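Side-chain contacts in polyphosphate kinase (Porphyromonas gingivalis, PDB 2O8R), which probably catalyses the reversible transfer of the terminal phosphate of ATP to a growing chain of inorganic polyphosphate: residues Phe20-Arg23 and Val24-Ala28; Glu51-Thr54 and Val55-Tyr59; Ala519-Asn522 and Leu523-Glu527. The protein carries 3 engineered substitutions. One frame throughout, in Å; residues are numbered along the deposited sequence.

Overall arrangement
All three contacts lie along single helices, between side chains about one turn apart, but their surroundings differ. Contacts 1 and 2 belong to the N-terminal domain, on the successive helices 13-29 and 35-63, with centres 19 Å apart. Contact 1 is mostly buried and mixes apolar packing with a salt bridge inside the helix. Contact 2 is only partly buried: aromatic rings receive aliphatic groups on its inner side, while Glu51 and Val55 are exposed; its backbone also contains a wider pi-type turn. Contact 3, about 34 Å from contact 1 between centres, sits in the second C-terminal domain, where regular helix sets an aliphatic side against a beta sheet and directs charges to other partners.

Contact 1 of 3, residues Phe20-Arg23 and Val24-Ala28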
# COMPACT_ATOMS: atom_id res chain seq x y z
N PHE A 20 25.69 -12.21 14.08
CA PHE A 20 24.70 -12.62 13.09
C PHE A 20 24.74 -11.69 11.89
O PHE A 20 24.74 -12.14 10.75
CB PHE A 20 23.32 -12.68 13.75
CG PHE A 20 22.18 -12.48 12.80
CD1 PHE A 20 21.86 -13.45 11.86
CD2 PHE A 20 21.39 -11.33 12.88
CE1 PHE A 20 20.79 -13.27 10.98
CE2 PHE A 20 20.32 -11.13 12.01
CZ PHE A 20 20.02 -12.11 11.06
N ASN A 21 24.80 -10.39 12.14
CA ASN A 21 24.82 -9.46 11.03
C ASN A 21 26.13 -9.50 10.27
O ASN A 21 26.16 -9.24 9.06
CB ASN A 21 24.42 -8.04 11.43
CG ASN A 21 23.41 -7.43 10.47
OD1 ASN A 21 22.61 -8.13 9.84
ND2 ASN A 21 23.44 -6.11 10.35
N GLU A 22 27.22 -9.87 10.95
CA GLU A 22 28.48 -10.19 10.28
C GLU A 22 28.29 -11.32 9.25
O GLU A 22 28.79 -11.23 8.13
CB GLU A 22 29.54 -10.58 11.30
CG GLU A 22 30.82 -11.17 10.72
CD GLU A 22 32.06 -10.28 10.88
OE1 GLU A 22 33.17 -10.78 10.61
OE2 GLU A 22 31.93 -9.09 11.28
N ARG A 23 27.57 -12.37 9.63
CA ARG A 23 27.31 -13.48 8.72
C ARG A 23 26.43 -13.07 7.52
O ARG A 23 26.55 -13.64 6.43
CB ARG A 23 26.69 -14.64 9.49
CG ARG A 23 26.23 -15.80 8.62
CD ARG A 23 27.39 -16.45 7.90
NE ARG A 23 26.93 -17.50 7.01
CZ ARG A 23 26.79 -17.37 5.69
NH1 ARG A 23 27.09 -16.21 5.12
NH2 ARG A 23 26.37 -18.39 4.96
N VAL A 24 25.55 -12.09 7.73
CA VAL A 24 24.75 -11.53 6.64
C VAL A 24 25.67 -10.77 5.67
O VAL A 24 25.60 -10.96 4.46
CB VAL A 24 23.61 -10.62 7.17
CG1 VAL A 24 22.82 -10.02 6.02
CG2 VAL A 24 22.69 -11.41 8.06
N LEU A 25 26.54 -9.94 6.23
CA LEU A 25 27.57 -9.26 5.46
C LEU A 25 28.45 -10.24 4.68
O LEU A 25 28.89 -9.93 3.58
CB LEU A 25 28.44 -8.39 6.37
CG LEU A 25 29.38 -7.39 5.71
CD1 LEU A 25 28.74 -6.74 4.51
CD2 LEU A 25 29.80 -6.33 6.70
N MSE A 26 28.68 -11.42 5.24
CA MSE A 26 29.47 -12.44 4.55
C MSE A 26 28.80 -12.99 3.30
O MSE A 26 29.50 -13.25 2.31
CB MSE A 26 29.85 -13.55 5.50
CG MSE A 26 31.00 -13.17 6.40
SE MSE A 26 31.12 -14.28 7.99
CE MSE A 26 32.93 -13.73 8.52
N GLU A 27 27.48 -13.18 3.33
CA GLU A 27 26.77 -13.63 2.13
C GLU A 27 27.08 -12.69 1.00
O GLU A 27 27.29 -13.13 -0.13
CB GLU A 27 25.27 -13.70 2.34
CG GLU A 27 24.80 -14.96 3.03
CD GLU A 27 24.83 -16.17 2.13
OE1 GLU A 27 24.57 -16.01 0.93
OE2 GLU A 27 25.10 -17.28 2.62
N ALA A 28 27.14 -11.40 1.31
CA ALA A 28 27.48 -10.39 0.32
C ALA A 28 28.89 -10.59 -0.25
O ALA A 28 29.12 -10.34 -1.43
CB ALA A 28 27.34 -9.03 0.91
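Arg23 and Glu27, one turn apart on helix 13-29, are joined by a salt bridge. The arginine starts with CG anti to its own N (chi1 174°), and a bend at chi2 then swings the guanidinium forward along the helix until NH2 lies 2.9 Å from OE2 of Glu27. The planes of the two charged groups are 27° apart, and OE2 sits near the guanidinium edge but somewhat out of its plane, offering its anti lone pair. Arg23 NH1 adds only a weak bond to the same OE2 at 3.4 Å, so the pairing is uneven. Both groups have further partners: NH2 also bonds to Lys655 O, and Glu27 OE1 forms a salt bridge with Lys655 NZ.

On another side of the helix, Val24 lays CG2 over one face of the Phe20 ring, 4.3 Å from the centroid and displaced toward the rim, a CH-pi contact. A branched valine suits this place because CG2, which stands beside its own backbone N, faces back toward the previous turn. The same methyl comes within 3.7 Å of Asn21 OD1, whose polar partner is Asn48 ND2, a residue predicted to bind ATP. Phe20 also lies against Arg570, so this contact borders the predicted nucleotide site. Selenomethionine Met26 brings CE to 3.6 Å from OE1 of Glu22, while the glutamate's OE2 pairs with Arg93. Under these side chains run ordinary helical bonds, such as Leu25 N to Asn21 O at 2.9 Å.

The helix thus combines apolar contact with charges that reach other parts of the chain. Since the two oxygens of Glu27 pair with Arg23 and Lys655, the buried carboxylate is probably favoured in its ionised form, and the bonds to Lys655 join this N-terminal helix to the second C-terminal domain.

Contact 2 of 3, residues Glu51-Thr54 and Val55-Tyr59; sequences EFYT and VRVAY
Phe52 and Tyr53 turn their ring faces to residues of the following turn, and this is the close-packed side of the contact. With CG anti to the backbone N (chi1 -172°), the Phe52 ring is laid along the helix toward Arg56 and receives its aliphatic root: CB lies over one face, 4.2 Å from the centroid, while CG approaches CE1 to 3.6 Å. Arginine suits the place because its methylenes can cover a ring while its charged end moves away, here to a salt bridge with Asp14 on helix 13-29. Val57 lies alongside Tyr53, pointing the same way, and puts CG2 over that ring, 4.1 Å from the centroid. Its other methyl, CG1, is 3.8 Å from Tyr53 CD2. Helix 83-112 packs against these same apolar groups through Leu84, Ile87 and Val91.

Helix 35-63 belongs to the N-terminal domain, and Trp17 stacks with the Phe52 ring, which together with Asp14 joins it to helix 13-29. The backbone here departs from a plain alpha-helix. In a wider pi-type turn at 55-57, Phe52 O accepts from both Arg56 N, at 2.8 Å, and Val57 N, at 3.1 Å, the second being a bond across five residues. Ala58 N follows the same wider spacing to Tyr53 O.

The opposite character appears at Glu51 and Val55, both exposed. Their side chains meet merely through OE2 and CG1, 3.6 Å apart, a passing touch between a carboxylate oxygen and a methyl. Glutamate is at home on such a surface, where water can reach its charge.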
# COMPACT_ATOMS: atom_id res chain seq x y z
N GLU A 51 17.39 -1.41 12.36
CA GLU A 51 16.47 -1.90 13.39
C GLU A 51 17.17 -2.02 14.74
O GLU A 51 16.65 -1.56 15.76
CB GLU A 51 15.89 -3.25 12.95
CG GLU A 51 14.93 -3.91 13.92
CD GLU A 51 13.53 -3.30 13.90
OE1 GLU A 51 13.19 -2.59 12.93
OE2 GLU A 51 12.77 -3.55 14.86
N PHE A 52 18.35 -2.63 14.74
CA PHE A 52 19.22 -2.72 15.89
C PHE A 52 19.46 -1.36 16.51
O PHE A 52 19.33 -1.19 17.72
CB PHE A 52 20.56 -3.31 15.48
CG PHE A 52 21.49 -3.64 16.62
CD1 PHE A 52 21.27 -4.76 17.42
CD2 PHE A 52 22.61 -2.85 16.87
CE1 PHE A 52 22.15 -5.09 18.45
CE2 PHE A 52 23.49 -3.17 17.90
CZ PHE A 52 23.26 -4.29 18.69
N TYR A 53 19.80 -0.37 15.69
CA TYR A 53 20.01 0.96 16.22
C TYR A 53 18.75 1.54 16.88
O TYR A 53 18.81 2.00 18.01
CB TYR A 53 20.61 1.90 15.17
CG TYR A 53 22.12 2.00 15.27
CD1 TYR A 53 22.94 1.04 14.68
CD2 TYR A 53 22.73 3.04 15.98
CE1 TYR A 53 24.33 1.12 14.78
CE2 TYR A 53 24.11 3.12 16.08
CZ TYR A 53 24.90 2.16 15.47
OH TYR A 53 26.27 2.24 15.57
N THR A 54 17.60 1.47 16.20
CA THR A 54 16.41 2.17 16.72
C THR A 54 15.75 1.55 17.95
O THR A 54 15.01 2.23 18.65
CB THR A 54 15.32 2.45 15.65
OG1 THR A 54 14.52 1.29 15.43
CG2 THR A 54 15.93 2.92 14.35
N VAL A 55 16.01 0.27 18.21
CA VAL A 55 15.43 -0.38 19.40
C VAL A 55 16.47 -0.78 20.46
O VAL A 55 16.22 -0.70 21.67
CB VAL A 55 14.49 -1.58 19.06
CG1 VAL A 55 14.14 -1.62 17.58
CG2 VAL A 55 15.08 -2.90 19.50
N ARG A 56 17.65 -1.18 20.01
CA ARG A 56 18.61 -1.80 20.89
C ARG A 56 19.65 -0.79 21.37
O ARG A 56 19.92 -0.70 22.57
CB ARG A 56 19.23 -3.00 20.18
CG ARG A 56 19.87 -4.00 21.07
CD ARG A 56 18.90 -4.75 21.95
NE ARG A 56 19.64 -5.23 23.12
CZ ARG A 56 19.11 -5.57 24.28
NH1 ARG A 56 17.80 -5.52 24.48
NH2 ARG A 56 19.91 -5.99 25.26
N VAL A 57 20.23 -0.03 20.44
CA VAL A 57 21.20 1.01 20.80
C VAL A 57 20.49 2.12 21.58
O VAL A 57 21.02 2.63 22.57
CB VAL A 57 21.95 1.56 19.55
CG1 VAL A 57 22.44 2.99 19.77
CG2 VAL A 57 23.12 0.66 19.21
N ALA A 58 19.27 2.43 21.14
CA ALA A 58 18.41 3.39 21.83
C ALA A 58 18.17 2.99 23.28
O ALA A 58 18.30 3.82 24.19
CB ALA A 58 17.09 3.54 21.10
N TYR A 59 17.82 1.72 23.49
CA TYR A 59 17.65 1.17 24.84
C TYR A 59 18.87 1.41 25.71
O TYR A 59 18.75 1.91 26.83
CB TYR A 59 17.33 -0.32 24.79
CG TYR A 59 17.49 -1.01 26.13
CD1 TYR A 59 16.51 -0.92 27.12
CD2 TYR A 59 18.64 -1.75 26.42
CE1 TYR A 59 16.66 -1.54 28.35
CE2 TYR A 59 18.80 -2.37 27.64
CZ TYR A 59 17.81 -2.27 28.60
OH TYR A 59 17.99 -2.89 29.81

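Contact 3 of 3, residues Ala519-Asn522 and Leu523-Glu527; sequences AITN and LIERE
Ile524 reaches back along helix 516-532 toward Ile520, and the two side chains lie side by side, pointing the same way. From Ile524 CB, 3.6 Å from Ile520 O, the chain continues to CG1, which stands beside its own backbone N (chi1 -65°) and thus passes the same carbonyl oxygen at 3.3 Å. An extended second torsion then carries CD1 past Ile520 O, at 3.6 Å, to 4.0 Å from Ile520 CG2. The long, beta-branched isoleucine fits here because one branch can span a helical turn and meet its neighbour methyl to methyl. Ile524 N meanwhile bonds to Ile520 O at 3.1 Å, a regular alpha-helical link.

A second, more polar side carries Thr521 and Glu525, aligned with CG2 and CG 4.1 Å apart; the glutamate's OE2 goes on to a salt bridge with Arg557. Arg526 likewise sends its charge to Glu610.

Ile520, Leu523 and Ile524 face strands 600-603, 610-614 and 538-543 through Trp601, Phe603, Phe612 and Met539. A helix laid by its aliphatic side on a mixed beta sheet is the alpha/beta layering of the phospholipase D-like fold to which this C-terminal domain belongs.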
# COMPACT_ATOMS: atom_id res chain seq x y z
N ALA A 519 7.78 -29.11 30.60
CA ALA A 519 7.98 -30.08 29.53
C ALA A 519 9.38 -30.02 28.97
O ALA A 519 10.03 -31.06 28.84
CB ALA A 519 6.94 -29.90 28.43
N ILE A 520 9.85 -28.81 28.66
CA ILE A 520 11.23 -28.60 28.19
C ILE A 520 12.27 -29.13 29.19
O ILE A 520 13.19 -29.86 28.80
CB ILE A 520 11.50 -27.13 27.83
CG1 ILE A 520 10.73 -26.74 26.58
CG2 ILE A 520 12.96 -26.90 27.55
CD1 ILE A 520 10.73 -25.25 26.30
N THR A 521 12.09 -28.79 30.48
CA THR A 521 12.94 -29.32 31.56
C THR A 521 12.90 -30.86 31.66
O THR A 521 13.94 -31.52 31.72
CB THR A 521 12.57 -28.70 32.92
OG1 THR A 521 12.91 -27.31 32.91
CG2 THR A 521 13.33 -29.37 34.04
N ASN A 522 11.70 -31.43 31.67
CA ASN A 522 11.55 -32.87 31.73
C ASN A 522 12.25 -33.59 30.58
O ASN A 522 13.02 -34.51 30.81
CB ASN A 522 10.07 -33.25 31.75
CG ASN A 522 9.34 -32.61 32.90
OD1 ASN A 522 9.93 -32.27 33.93
ND2 ASN A 522 8.03 -32.43 32.73
N LEU A 523 11.97 -33.14 29.36
CA LEU A 523 12.59 -33.67 28.15
C LEU A 523 14.13 -33.65 28.19
O LEU A 523 14.77 -34.64 27.83
CB LEU A 523 12.09 -32.91 26.91
CG LEU A 523 10.64 -33.09 26.46
CD1 LEU A 523 10.15 -31.87 25.68
CD2 LEU A 523 10.47 -34.35 25.63
N ILE A 524 14.72 -32.52 28.61
CA ILE A 524 16.17 -32.42 28.70
C ILE A 524 16.71 -33.33 29.79
O ILE A 524 17.72 -34.02 29.60
CB ILE A 524 16.65 -30.98 28.99
CG1 ILE A 524 16.30 -30.06 27.81
CG2 ILE A 524 18.15 -30.97 29.24
CD1 ILE A 524 16.51 -28.58 28.09
N GLU A 525 16.03 -33.31 30.94
CA GLU A 525 16.40 -34.14 32.07
C GLU A 525 16.41 -35.62 31.70
O GLU A 525 17.34 -36.35 32.06
CB GLU A 525 15.45 -33.92 33.24
CG GLU A 525 15.76 -32.71 34.10
CD GLU A 525 17.18 -32.69 34.64
OE1 GLU A 525 17.82 -33.76 34.76
OE2 GLU A 525 17.64 -31.59 34.97
N ARG A 526 15.38 -36.05 30.98
CA ARG A 526 15.27 -37.44 30.56
C ARG A 526 16.50 -37.93 29.79
O ARG A 526 16.91 -39.09 29.94
CB ARG A 526 14.01 -37.67 29.74
CG ARG A 526 13.88 -39.08 29.22
CD ARG A 526 12.49 -39.37 28.77
NE ARG A 526 12.15 -38.59 27.59
CZ ARG A 526 11.07 -38.78 26.85
NH1 ARG A 526 10.22 -39.75 27.16
NH2 ARG A 526 10.85 -38.01 25.79
N GLU A 527 17.09 -37.03 29.00
CA GLU A 527 18.32 -37.35 28.27
C GLU A 527 19.47 -37.48 29.23
O GLU A 527 20.32 -38.35 29.05
CB GLU A 527 18.65 -36.30 27.20
CG GLU A 527 17.57 -36.06 26.16
CD GLU A 527 17.40 -37.22 25.20
OE1 GLU A 527 18.43 -37.77 24.74
OE2 GLU A 527 16.23 -37.57 24.90